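Local coordinates for pyoverdine biosynthesis protein PvcB (PDB 4YLM), which catalyses the iron- and 2-oxoglutarate-dependent oxidation of tyrosine isonitrile in the biosynthesis of paerucumarin, at residues 135-140 with 265-270; 186-191 with 283-288; 147-152 with 238-243; 36-41 with 61-66. One frame throughout, in Å; residues are numbered along the deposited sequence.

Contact 1. Residues 135-140 with 265-270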
loop_
_atom_site.group_PDB
_atom_site.type_symbol
_atom_site.label_atom_id
_atom_site.label_comp_id
_atom_site.label_asym_id
_atom_site.label_seq_id
_atom_site.Cartn_x
_atom_site.Cartn_y
_atom_site.Cartn_z
ATOM N N ASP A 135 -24.093 -27.651 7.220
ATOM C CA ASP A 135 -23.837 -27.455 5.801
ATOM C C ASP A 135 -25.103 -27.489 4.955
ATOM O O ASP A 135 -26.081 -28.161 5.283
ATOM C CB ASP A 135 -22.787 -28.443 5.277
ATOM C CG ASP A 135 -21.570 -27.737 4.694
ATOM O OD1 ASP A 135 -20.810 -28.374 3.933
ATOM O OD2 ASP A 135 -21.381 -26.537 4.990
ATOM N N SER A 136 -25.068 -26.739 3.862
ATOM C CA SER A 136 -26.208 -26.603 2.978
ATOM C C SER A 136 -26.031 -27.446 1.728
ATOM O O SER A 136 -24.964 -28.009 1.483
ATOM C CB SER A 136 -26.362 -25.139 2.579
ATOM O OG SER A 136 -25.085 -24.539 2.415
ATOM N N ASP A 137 -27.092 -27.541 0.940
ATOM C CA ASP A 137 -27.001 -28.161 -0.366
ATOM C C ASP A 137 -27.322 -27.105 -1.413
ATOM O O ASP A 137 -28.430 -26.572 -1.445
ATOM C CB ASP A 137 -27.967 -29.335 -0.480
ATOM C CG ASP A 137 -27.724 -30.159 -1.724
ATOM O OD1 ASP A 137 -26.995 -31.172 -1.630
ATOM O OD2 ASP A 137 -28.246 -29.785 -2.797
ATOM N N GLY A 138 -26.347 -26.801 -2.261
ATOM C CA GLY A 138 -26.492 -25.710 -3.205
ATOM C C GLY A 138 -26.620 -24.406 -2.440
ATOM O O GLY A 138 -26.261 -24.332 -1.271
ATOM N N GLY A 139 -27.131 -23.377 -3.100
ATOM C CA GLY A 139 -27.351 -22.101 -2.451
ATOM C C GLY A 139 -26.091 -21.275 -2.219
ATOM O O GLY A 139 -26.141 -20.271 -1.522
ATOM N N ARG A 140 -24.965 -21.692 -2.788
ATOM C CA ARG A 140 -23.711 -20.938 -2.625
ATOM C C ARG A 140 -23.760 -19.592 -3.355
ATOM O O ARG A 140 -24.344 -19.483 -4.430
ATOM C CB ARG A 140 -22.501 -21.760 -3.102
ATOM C CG ARG A 140 -22.181 -22.984 -2.228
ATOM C CD ARG A 140 -21.041 -23.816 -2.816
ATOM N NE ARG A 140 -21.412 -24.441 -4.085
ATOM C CZ ARG A 140 -20.575 -25.109 -4.877
ATOM N NH1 ARG A 140 -19.294 -25.227 -4.552
ATOM N NH2 ARG A 140 -21.015 -25.638 -6.014
ATOM N N ALA A 265 -28.542 -22.442 -7.386
ATOM C CA ALA A 265 -29.831 -23.010 -7.011
ATOM C C ALA A 265 -29.711 -23.871 -5.754
ATOM O O ALA A 265 -28.683 -24.504 -5.517
ATOM C CB ALA A 265 -30.397 -23.831 -8.165
ATOM N N PHE A 266 -30.760 -23.899 -4.945
ATOM C CA PHE A 266 -30.751 -24.743 -3.758
ATOM C C PHE A 266 -31.979 -25.642 -3.670
ATOM O O PHE A 266 -33.066 -25.286 -4.133
ATOM C CB PHE A 266 -30.627 -23.893 -2.495
ATOM C CG PHE A 266 -31.495 -22.674 -2.505
ATOM C CD1 PHE A 266 -31.088 -21.528 -3.168
ATOM C CD2 PHE A 266 -32.716 -22.673 -1.856
ATOM C CE1 PHE A 266 -31.885 -20.398 -3.182
ATOM C CE2 PHE A 266 -33.521 -21.549 -1.871
ATOM C CZ PHE A 266 -33.107 -20.411 -2.535
ATOM N N ALA A 267 -31.791 -26.817 -3.084
ATOM C CA ALA A 267 -32.909 -27.699 -2.794
ATOM C C ALA A 267 -33.333 -27.447 -1.359
ATOM O O ALA A 267 -34.478 -27.086 -1.098
ATOM C CB ALA A 267 -32.515 -29.155 -2.995
ATOM N N HIS A 268 -32.388 -27.607 -0.437
ATOM C CA HIS A 268 -32.645 -27.372 0.982
ATOM C C HIS A 268 -31.918 -26.132 1.505
ATOM O O HIS A 268 -30.721 -26.177 1.804
ATOM C CB HIS A 268 -32.244 -28.596 1.812
ATOM C CG HIS A 268 -32.515 -28.446 3.277
ATOM N ND1 HIS A 268 -33.775 -28.195 3.780
ATOM C CD2 HIS A 268 -31.689 -28.515 4.349
ATOM C CE1 HIS A 268 -33.712 -28.116 5.097
ATOM N NE2 HIS A 268 -32.457 -28.306 5.468
ATOM N N ARG A 269 -32.654 -25.029 1.619
ATOM C CA ARG A 269 -32.108 -23.786 2.149
ATOM C C ARG A 269 -31.588 -24.011 3.558
ATOM O O ARG A 269 -32.317 -24.484 4.418
ATOM C CB ARG A 269 -33.183 -22.697 2.162
ATOM C CG ARG A 269 -32.645 -21.314 2.429
ATOM C CD ARG A 269 -33.762 -20.316 2.659
ATOM N NE ARG A 269 -34.632 -20.180 1.496
ATOM C CZ ARG A 269 -34.463 -19.277 0.537
ATOM N NH1 ARG A 269 -33.449 -18.426 0.592
ATOM N NH2 ARG A 269 -35.312 -19.223 -0.480
ATOM N N ALA A 270 -30.323 -23.686 3.797
ATOM C CA ALA A 270 -29.739 -23.873 5.122
ATOM C C ALA A 270 -29.815 -22.575 5.925
ATOM O O ALA A 270 -30.032 -21.509 5.359
ATOM C CB ALA A 270 -28.304 -24.354 5.009
#
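The phenyl ring of F266 meets G139 obliquely, with CD1 3.8 Å from G139 CA, while on its far end the same ring bears on a second flat group: F266 CE2 lies over one face of the R269 guanidinium, displaced toward its rim. F266 therefore touches both a glycine of the opposite loop and an arginine of its own segment. Its CB is the part nearest the opposite loop, 3.6 Å from G139 N. CG sits between the backbone N and the carbonyl carbon (chi1 43°). The ring beyond it runs away from 135-140.

The two segments are loops at the end of a sheet. Residues 135-140 run into strand 141-145 and residues 265-270 follow its antiparallel partner 259-263, which carries H261, an iron ligand of this TfdA-family, cupin-clan fold. Beyond the strands one backbone bond crosses, from G139 N to A265 O at 3.1 Å, with 145° at the hydrogen and the donor standing above the carbonyl plane. The same oxygen receives a CA-H...O contact from G138 CA at 3.4 Å. G138 and G139 both have positive phi, a conformation that comes easily to glycine, and the absence of a side chain on G138 lets A265 O come this close.

At the other end of the contact, A270 points its methyl at S136, and the two CB atoms are 3.2 Å apart, tighter than usual van der Waals distance. Small residues suit this close approach of the loops. D137 and H268 are exposed to solvent; the R140 guanidinium forms a salt bridge with E264.

Contact 2. Residues 186-191 with 283-288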
loop_
_atom_site.group_PDB
_atom_site.type_symbol
_atom_site.label_atom_id
_atom_site.label_comp_id
_atom_site.label_asym_id
_atom_site.label_seq_id
_atom_site.Cartn_x
_atom_site.Cartn_y
_atom_site.Cartn_z
ATOM N N ARG A 186 -15.065 -1.119 -20.557
ATOM C CA ARG A 186 -13.770 -0.875 -19.946
ATOM C C ARG A 186 -14.001 -0.646 -18.456
ATOM O O ARG A 186 -15.036 -0.098 -18.053
ATOM C CB ARG A 186 -13.086 0.340 -20.577
ATOM C CG ARG A 186 -13.814 1.649 -20.355
ATOM C CD ARG A 186 -13.104 2.764 -21.095
ATOM N NE ARG A 186 -13.676 4.082 -20.832
ATOM C CZ ARG A 186 -14.146 4.894 -21.778
ATOM N NH1 ARG A 186 -14.127 4.520 -23.053
ATOM N NH2 ARG A 186 -14.638 6.085 -21.450
ATOM N N HIS A 187 -13.067 -1.093 -17.630
ATOM C CA HIS A 187 -13.187 -0.811 -16.209
ATOM C C HIS A 187 -13.285 0.700 -16.061
ATOM O O HIS A 187 -12.494 1.441 -16.658
ATOM C CB HIS A 187 -11.984 -1.351 -15.440
ATOM C CG HIS A 187 -12.112 -1.209 -13.957
ATOM N ND1 HIS A 187 -11.942 -0.002 -13.312
ATOM C CD2 HIS A 187 -12.413 -2.112 -12.996
ATOM C CE1 HIS A 187 -12.111 -0.173 -12.014
ATOM N NE2 HIS A 187 -12.391 -1.446 -11.792
ATOM N N PRO A 188 -14.270 1.169 -15.287
ATOM C CA PRO A 188 -14.576 2.606 -15.249
ATOM C C PRO A 188 -13.530 3.475 -14.544
ATOM O O PRO A 188 -13.627 4.698 -14.623
ATOM C CB PRO A 188 -15.929 2.661 -14.515
ATOM C CG PRO A 188 -15.937 1.407 -13.661
ATOM C CD PRO A 188 -15.236 0.368 -14.514
ATOM N N ARG A 189 -12.547 2.875 -13.879
ATOM C CA ARG A 189 -11.459 3.665 -13.300
ATOM C C ARG A 189 -10.108 3.243 -13.860
ATOM O O ARG A 189 -9.224 4.071 -14.037
ATOM C CB ARG A 189 -11.449 3.550 -11.765
ATOM C CG ARG A 189 -12.597 4.304 -11.099
ATOM C CD ARG A 189 -12.424 5.805 -11.355
ATOM N NE ARG A 189 -13.685 6.539 -11.266
ATOM C CZ ARG A 189 -14.205 6.964 -10.123
ATOM N NH1 ARG A 189 -13.560 6.725 -8.993
ATOM N NH2 ARG A 189 -15.358 7.633 -10.111
ATOM N N ARG A 190 -9.968 1.957 -14.169
ATOM C CA ARG A 190 -8.652 1.383 -14.419
ATOM C C ARG A 190 -8.477 0.857 -15.838
ATOM O O ARG A 190 -7.445 0.270 -16.165
ATOM C CB ARG A 190 -8.362 0.293 -13.382
ATOM C CG ARG A 190 -8.228 0.841 -11.956
ATOM C CD ARG A 190 -7.804 -0.270 -11.006
ATOM N NE ARG A 190 -8.897 -1.180 -10.667
ATOM C CZ ARG A 190 -8.746 -2.485 -10.473
ATOM N NH1 ARG A 190 -7.554 -3.043 -10.641
ATOM N NH2 ARG A 190 -9.782 -3.240 -10.113
ATOM N N GLU A 191 -9.503 1.062 -16.665
ATOM C CA GLU A 191 -9.408 0.906 -18.122
ATOM C C GLU A 191 -9.420 -0.499 -18.716
ATOM O O GLU A 191 -9.760 -0.656 -19.889
ATOM C CB GLU A 191 -8.210 1.684 -18.690
ATOM C CG GLU A 191 -8.416 3.180 -18.697
ATOM C CD GLU A 191 -9.522 3.589 -19.661
ATOM O OE1 GLU A 191 -9.431 3.247 -20.865
ATOM O OE2 GLU A 191 -10.490 4.231 -19.205
ATOM N N PRO A 283 -13.001 8.635 -6.559
ATOM C CA PRO A 283 -14.136 8.998 -5.715
ATOM C C PRO A 283 -15.405 8.313 -6.209
ATOM O O PRO A 283 -15.359 7.525 -7.162
ATOM C CB PRO A 283 -14.230 10.509 -5.925
ATOM C CG PRO A 283 -13.846 10.677 -7.383
ATOM C CD PRO A 283 -12.802 9.596 -7.661
ATOM N N ALA A 284 -16.533 8.616 -5.576
ATOM C CA ALA A 284 -17.780 7.918 -5.895
ATOM C C ALA A 284 -18.026 7.838 -7.400
ATOM O O ALA A 284 -17.772 8.790 -8.133
ATOM C CB ALA A 284 -18.965 8.562 -5.174
ATOM N N LEU A 285 -18.525 6.695 -7.860
ATOM C CA LEU A 285 -18.701 6.463 -9.292
ATOM C C LEU A 285 -20.135 6.712 -9.766
ATOM O O LEU A 285 -21.044 5.938 -9.464
ATOM C CB LEU A 285 -18.316 5.020 -9.648
ATOM C CG LEU A 285 -18.607 4.583 -11.086
ATOM C CD1 LEU A 285 -17.868 5.475 -12.070
ATOM C CD2 LEU A 285 -18.234 3.112 -11.305
ATOM N N ARG A 286 -20.330 7.780 -10.530
ATOM C CA ARG A 286 -21.621 8.032 -11.153
ATOM C C ARG A 286 -21.931 6.889 -12.115
ATOM O O ARG A 286 -21.088 6.518 -12.937
ATOM C CB ARG A 286 -21.577 9.363 -11.901
ATOM C CG ARG A 286 -22.856 9.737 -12.616
ATOM C CD ARG A 286 -22.706 11.103 -13.264
ATOM N NE ARG A 286 -23.920 11.530 -13.949
ATOM C CZ ARG A 286 -24.157 11.318 -15.238
ATOM N NH1 ARG A 286 -23.264 10.670 -15.979
ATOM N NH2 ARG A 286 -25.290 11.744 -15.783
ATOM N N ASN A 287 -23.131 6.322 -12.004
ATOM C CA ASN A 287 -23.533 5.204 -12.857
ATOM C C ASN A 287 -23.569 5.618 -14.321
ATOM O O ASN A 287 -24.396 6.440 -14.710
ATOM C CB ASN A 287 -24.907 4.680 -12.438
ATOM C CG ASN A 287 -25.287 3.393 -13.151
ATOM O OD1 ASN A 287 -24.643 2.986 -14.121
ATOM N ND2 ASN A 287 -26.338 2.742 -12.669
ATOM N N PRO A 288 -22.666 5.052 -15.139
ATOM C CA PRO A 288 -22.598 5.408 -16.561
ATOM C C PRO A 288 -23.684 4.741 -17.399
ATOM O O PRO A 288 -23.822 5.074 -18.572
ATOM C CB PRO A 288 -21.223 4.880 -16.986
ATOM C CG PRO A 288 -20.991 3.711 -16.089
ATOM C CD PRO A 288 -21.619 4.086 -14.759
HETATM O O HOH W 1 -17.757 9.091 -11.559
#
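An end-on, two-nitrogen arginine grip on a carbonyl oxygen, backed by a small apolar patch, joins R189 and P188 of the loop after strand 184-186 to P283, at a corner of the chain, and to A284 and L285 of the short, weakly bonded strand after it. R189 presents the end of its guanidinium, and both NH1 (2.7 Å) and NH2 (3.0 Å) donate to P283 O, which lies close to the guanidinium plane. NH1 comes in the carbonyl plane on a lone pair, whereas NH2 stands above that plane. A weak third bond runs from R189 NH2 to A284 O at 3.3 Å. Water 1 accepts a weak bond from NH2 and a normal one from R286 N, extending the network along the strand. Arginine suits the place because one planar head can serve several backbone acceptors; its chain bends at chi2 (-65°) on the way there.

Beside it, P188 CG packs on L285 CD2 at 3.7 Å, the two side chains crossing at about a right angle. Within the loop, H187 ND1 accepts from both R189 N (3.0 Å) and R190 N (2.9 Å), which probably helps hold its shape. On a second subunit, R74 makes a salt bridge with E191, and D78 packs on R189.

L285 also pairs through its backbone with V121 of strand 120-131, so the arginine bonds join a loop to the sheet of a TfdA-family oxygenase, the L285 side chain being about 11 Å from that of the iron ligand D114.

Contact 3. Residues 147-152 with 238-243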
loop_
_atom_site.group_PDB
_atom_site.type_symbol
_atom_site.label_atom_id
_atom_site.label_comp_id
_atom_site.label_asym_id
_atom_site.label_seq_id
_atom_site.Cartn_x
_atom_site.Cartn_y
_atom_site.Cartn_z
ATOM N N PRO A 147 -12.846 -10.613 -16.698
ATOM C CA PRO A 147 -11.630 -10.730 -17.523
ATOM C C PRO A 147 -11.271 -12.183 -17.832
ATOM O O PRO A 147 -10.809 -12.461 -18.941
ATOM C CB PRO A 147 -10.540 -10.067 -16.662
ATOM C CG PRO A 147 -11.326 -9.054 -15.799
ATOM C CD PRO A 147 -12.626 -9.807 -15.480
ATOM N N ALA A 148 -11.473 -13.096 -16.882
ATOM C CA ALA A 148 -11.234 -14.510 -17.163
ATOM C C ALA A 148 -12.157 -15.004 -18.286
ATOM O O ALA A 148 -11.713 -15.690 -19.211
ATOM C CB ALA A 148 -11.421 -15.349 -15.924
ATOM N N ALA A 149 -13.439 -14.653 -18.202
ATOM C CA ALA A 149 -14.399 -15.033 -19.241
ATOM C C ALA A 149 -13.947 -14.510 -20.607
ATOM O O ALA A 149 -14.051 -15.214 -21.620
ATOM C CB ALA A 149 -15.804 -14.519 -18.898
ATOM N N LEU A 150 -13.425 -13.284 -20.632
ATOM C CA LEU A 150 -12.930 -12.702 -21.879
ATOM C C LEU A 150 -11.763 -13.486 -22.479
ATOM O O LEU A 150 -11.597 -13.507 -23.698
ATOM C CB LEU A 150 -12.555 -11.226 -21.709
ATOM C CG LEU A 150 -13.698 -10.210 -21.803
ATOM C CD1 LEU A 150 -13.329 -8.860 -21.143
ATOM C CD2 LEU A 150 -14.122 -10.009 -23.268
ATOM N N GLN A 151 -10.966 -14.136 -21.634
ATOM C CA GLN A 151 -9.827 -14.919 -22.121
ATOM C C GLN A 151 -10.276 -16.280 -22.660
ATOM O O GLN A 151 -9.528 -16.950 -23.360
ATOM C CB GLN A 151 -8.789 -15.154 -21.014
ATOM C CG GLN A 151 -8.323 -13.907 -20.270
ATOM C CD GLN A 151 -7.949 -12.775 -21.185
ATOM O OE1 GLN A 151 -7.096 -12.924 -22.054
ATOM N NE2 GLN A 151 -8.588 -11.619 -20.992
ATOM N N LEU A 152 -11.488 -16.695 -22.307
ATOM C CA LEU A 152 -12.004 -17.989 -22.746
ATOM C C LEU A 152 -12.717 -17.917 -24.090
ATOM O O LEU A 152 -12.839 -18.922 -24.790
ATOM C CB LEU A 152 -12.940 -18.578 -21.698
ATOM C CG LEU A 152 -12.236 -19.027 -20.419
ATOM C CD1 LEU A 152 -13.218 -19.165 -19.268
ATOM C CD2 LEU A 152 -11.489 -20.326 -20.664
ATOM N N PRO A 238 -15.000 -23.095 -15.173
ATOM C CA PRO A 238 -14.201 -23.248 -13.948
ATOM C C PRO A 238 -13.025 -22.264 -13.832
ATOM O O PRO A 238 -12.604 -21.978 -12.709
ATOM C CB PRO A 238 -13.689 -24.692 -14.044
ATOM C CG PRO A 238 -14.744 -25.401 -14.860
ATOM C CD PRO A 238 -15.246 -24.386 -15.849
ATOM N N GLN A 239 -12.499 -21.776 -14.951
ATOM C CA GLN A 239 -11.432 -20.774 -14.917
ATOM C C GLN A 239 -11.952 -19.396 -14.490
ATOM O O GLN A 239 -11.181 -18.558 -14.032
ATOM C CB GLN A 239 -10.733 -20.653 -16.283
ATOM C CG GLN A 239 -9.835 -21.833 -16.669
ATOM C CD GLN A 239 -9.114 -21.644 -18.018
ATOM O OE1 GLN A 239 -9.094 -20.550 -18.595
ATOM N NE2 GLN A 239 -8.511 -22.721 -18.513
ATOM N N ALA A 240 -13.257 -19.168 -14.641
ATOM C CA ALA A 240 -13.822 -17.836 -14.475
ATOM C C ALA A 240 -14.824 -17.707 -13.328
ATOM O O ALA A 240 -15.239 -16.601 -12.995
ATOM C CB ALA A 240 -14.466 -17.365 -15.779
ATOM N N HIS A 241 -15.178 -18.829 -12.712
ATOM C CA HIS A 241 -16.340 -18.893 -11.834
ATOM C C HIS A 241 -15.967 -19.522 -10.503
ATOM O O HIS A 241 -15.232 -20.506 -10.463
ATOM C CB HIS A 241 -17.438 -19.728 -12.510
ATOM C CG HIS A 241 -18.753 -19.733 -11.783
ATOM N ND1 HIS A 241 -19.583 -18.632 -11.731
ATOM C CD2 HIS A 241 -19.403 -20.721 -11.123
ATOM C CE1 HIS A 241 -20.684 -18.939 -11.066
ATOM N NE2 HIS A 241 -20.594 -20.196 -10.670
ATOM N N TYR A 242 -16.476 -18.949 -9.416
ATOM C CA TYR A 242 -16.247 -19.473 -8.073
ATOM C C TYR A 242 -17.547 -19.460 -7.269
ATOM O O TYR A 242 -18.249 -18.446 -7.213
ATOM C CB TYR A 242 -15.174 -18.630 -7.354
ATOM C CG TYR A 242 -15.049 -18.919 -5.873
ATOM C CD1 TYR A 242 -14.354 -20.031 -5.424
ATOM C CD2 TYR A 242 -15.617 -18.073 -4.924
ATOM C CE1 TYR A 242 -14.237 -20.309 -4.069
ATOM C CE2 TYR A 242 -15.500 -18.338 -3.555
ATOM C CZ TYR A 242 -14.811 -19.456 -3.141
ATOM O OH TYR A 242 -14.689 -19.741 -1.800
ATOM N N ALA A 243 -17.863 -20.583 -6.634
ATOM C CA ALA A 243 -19.048 -20.673 -5.794
ATOM C C ALA A 243 -18.607 -20.773 -4.341
ATOM O O ALA A 243 -17.866 -21.690 -3.971
ATOM C CB ALA A 243 -19.905 -21.889 -6.203
HETATM O O HOH W 2 -9.726 -17.483 -18.381
#
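A148 and A240 meet methyl to methyl, their CB atoms 3.7 Å apart, and this brings the helix against the turn that precedes strand 241-244. With the CA atoms of the pair 5.0 Å apart, a single methyl on each side is enough to make the contact, which is why alanine suits both positions. A240 CB also rests 3.8 Å from A149 N, so that it sits on the helix backbone itself. L152 closes the apolar patch with CD1 4.1 Å from A240 CB. Its other methyl, CD2, lies 3.2 Å from Q239 OE1, a close contact with a polar atom. That oxygen is not left to carbon alone: water 2 donates to it at 3.1 Å and to A148 O at 2.8 Å, bridging side chain and helix. In Q239, chi1 (-72°) puts CG anti to the carbonyl carbon, and the chain is extended beyond it.

One shell out, Q151 N and NE2 both donate to P147 O from opposite faces of its carbonyl plane. S145 OG is hydrogen-bonded to A148 N, and the S145 backbone to A240. Helix 146-152 thus directly follows the middle strand of the three-stranded antiparallel sheet 241-244, 141-145, 259-263 in this TfdA-family fold, and packs on the turn into an outer strand.

Contact 4. Residues 36-41 with 61-66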
loop_
_atom_site.group_PDB
_atom_site.type_symbol
_atom_site.label_atom_id
_atom_site.label_comp_id
_atom_site.label_asym_id
_atom_site.label_seq_id
_atom_site.Cartn_x
_atom_site.Cartn_y
_atom_site.Cartn_z
ATOM N N PRO A 36 -2.464 -16.217 16.658
ATOM C CA PRO A 36 -3.634 -16.704 17.392
ATOM C C PRO A 36 -4.571 -15.558 17.764
ATOM O O PRO A 36 -4.110 -14.540 18.278
ATOM C CB PRO A 36 -3.017 -17.326 18.652
ATOM C CG PRO A 36 -1.658 -17.770 18.220
ATOM C CD PRO A 36 -1.197 -16.696 17.238
ATOM N N GLY A 37 -5.860 -15.716 17.480
ATOM C CA GLY A 37 -6.861 -14.741 17.891
ATOM C C GLY A 37 -6.949 -13.479 17.037
ATOM O O GLY A 37 -7.711 -12.562 17.350
ATOM N N MET A 38 -6.187 -13.423 15.950
ATOM C CA MET A 38 -6.155 -12.212 15.124
ATOM C C MET A 38 -7.535 -11.812 14.605
ATOM O O MET A 38 -8.344 -12.651 14.214
ATOM C CB MET A 38 -5.162 -12.376 13.975
ATOM C CG MET A 38 -5.110 -11.202 12.996
ATOM S SD MET A 38 -3.788 -11.468 11.783
ATOM C CE MET A 38 -2.350 -11.296 12.797
ATOM N N HIS A 39 -7.800 -10.512 14.618
ATOM C CA HIS A 39 -9.091 -9.956 14.214
ATOM C C HIS A 39 -8.899 -9.317 12.834
ATOM O O HIS A 39 -7.801 -8.879 12.522
ATOM C CB HIS A 39 -9.467 -8.898 15.256
ATOM C CG HIS A 39 -10.834 -8.313 15.094
ATOM N ND1 HIS A 39 -11.136 -7.385 14.121
ATOM C CD2 HIS A 39 -11.959 -8.463 15.836
ATOM C CE1 HIS A 39 -12.402 -7.019 14.246
ATOM N NE2 HIS A 39 -12.921 -7.655 15.281
ATOM N N VAL A 40 -9.936 -9.265 11.999
ATOM C CA VAL A 40 -9.761 -8.744 10.652
ATOM C C VAL A 40 -9.229 -7.306 10.654
ATOM O O VAL A 40 -8.532 -6.900 9.724
ATOM C CB VAL A 40 -11.064 -8.762 9.821
ATOM C CG1 VAL A 40 -11.528 -10.199 9.560
ATOM C CG2 VAL A 40 -12.131 -7.961 10.513
ATOM N N GLY A 41 -9.565 -6.545 11.693
ATOM C CA GLY A 41 -9.216 -5.133 11.753
ATOM C C GLY A 41 -7.735 -4.866 11.951
ATOM O O GLY A 41 -7.256 -3.755 11.726
ATOM N N ARG A 61 -10.576 -15.836 6.215
ATOM C CA ARG A 61 -11.207 -16.968 6.892
ATOM C C ARG A 61 -10.445 -17.359 8.135
ATOM O O ARG A 61 -9.222 -17.510 8.110
ATOM C CB ARG A 61 -11.325 -18.167 5.927
ATOM C CG ARG A 61 -11.832 -19.465 6.575
ATOM C CD ARG A 61 -12.330 -20.458 5.512
ATOM N NE ARG A 61 -13.646 -20.098 4.993
ATOM C CZ ARG A 61 -14.332 -20.820 4.108
ATOM N NH1 ARG A 61 -13.818 -21.943 3.612
ATOM N NH2 ARG A 61 -15.530 -20.411 3.711
ATOM N N GLY A 62 -11.169 -17.514 9.235
ATOM C CA GLY A 62 -10.568 -17.954 10.477
ATOM C C GLY A 62 -10.155 -16.788 11.366
ATOM O O GLY A 62 -9.495 -16.984 12.388
ATOM N N PHE A 63 -10.529 -15.570 10.982
ATOM C CA PHE A 63 -10.221 -14.396 11.821
ATOM C C PHE A 63 -11.344 -14.217 12.840
ATOM O O PHE A 63 -12.476 -14.618 12.590
ATOM C CB PHE A 63 -10.127 -13.112 10.976
ATOM C CG PHE A 63 -8.925 -13.059 10.067
ATOM C CD1 PHE A 63 -7.787 -12.356 10.441
ATOM C CD2 PHE A 63 -8.943 -13.693 8.834
ATOM C CE1 PHE A 63 -6.673 -12.302 9.606
ATOM C CE2 PHE A 63 -7.837 -13.652 7.992
ATOM C CZ PHE A 63 -6.697 -12.956 8.374
ATOM N N ALA A 64 -11.046 -13.607 13.980
ATOM C CA ALA A 64 -12.117 -13.134 14.850
ATOM C C ALA A 64 -12.704 -11.971 14.073
ATOM O O ALA A 64 -11.970 -11.203 13.439
ATOM C CB ALA A 64 -11.555 -12.641 16.192
ATOM N N ALA A 65 -14.015 -11.825 14.103
ATOM C CA ALA A 65 -14.640 -10.735 13.367
ATOM C C ALA A 65 -15.600 -9.915 14.255
ATOM O O ALA A 65 -15.421 -9.824 15.467
ATOM C CB ALA A 65 -15.336 -11.263 12.085
ATOM N N PHE A 66 -16.613 -9.323 13.642
ATOM C CA PHE A 66 -17.361 -8.259 14.290
ATOM C C PHE A 66 -18.487 -8.761 15.194
ATOM O O PHE A 66 -19.272 -9.626 14.813
ATOM C CB PHE A 66 -17.861 -7.281 13.225
ATOM C CG PHE A 66 -16.768 -6.807 12.310
ATOM C CD1 PHE A 66 -15.970 -5.727 12.664
ATOM C CD2 PHE A 66 -16.500 -7.476 11.125
ATOM C CE1 PHE A 66 -14.940 -5.298 11.831
ATOM C CE2 PHE A 66 -15.474 -7.060 10.287
ATOM C CZ PHE A 66 -14.689 -5.963 10.641
HETATM O O HOH W 3 -8.196 -15.591 14.634
#
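A single beta bridge pairs H39 with A64 where two loops run on from the parallel strands 29-33 and 57-60. A64 supplies both bonds: its N donates to M38 O at 2.9 Å, and its O accepts from V40 N at 3.2 Å, the parallel pattern. Water 3 donates to M38 O and to G62 O.

The side chains lock around this bridge. H39 CG is anti to its backbone N (chi1 -174°), and A64 O stands over one face of the imidazole, toward the rim. The edge of the imidazole is turned toward the face of F66 in a T-shaped pair, with centroids 5.4 Å apart and planes at 89°. V40 touches two phenylalanines: CG1 meets F63 CB at 3.5 Å, and CG2 meets F66 CZ at a tight 3.2 Å. M38 runs side by side with F63, SD 3.7 Å from CE1 at the ring's edge, a Met-aromatic contact. G37, with positive phi, lets the loop turn ahead of M38.

G41 N lies in the imidazole plane of H39 and donates to ND1 nearly straight (168° at the hydrogen), which would help hold the ring's rotation. The donation implies that ND1 carries no proton, consistent with a neutral ring protonated at NE2.

How the contacts relate
Contacts 1 and 3 border the same three-stranded sheet and are the two that touch, R140 CZ packing 3.5 Å from A243 CB; contact 3 is nested within the loop that contact 1 closes. Contact 2 lies across the chain's centre from contact 1, their centres about 34 Å apart, and its segments alternate with those of contact 3, nearest atoms about 8 Å apart. Contact 4 is closed earlier in the chain, about 6 Å at nearest atoms from contact 3. Contacts 2 and 4 are about 20 Å apart at nearest atoms within one chain, yet R190 makes a weak hydrogen bond to G41 O of a neighbouring subunit. Contact 2 comes within about 11 Å of an iron ligand, measured between the L285 and D114 side chains; contacts 1, 3 and 4 lie away from the site.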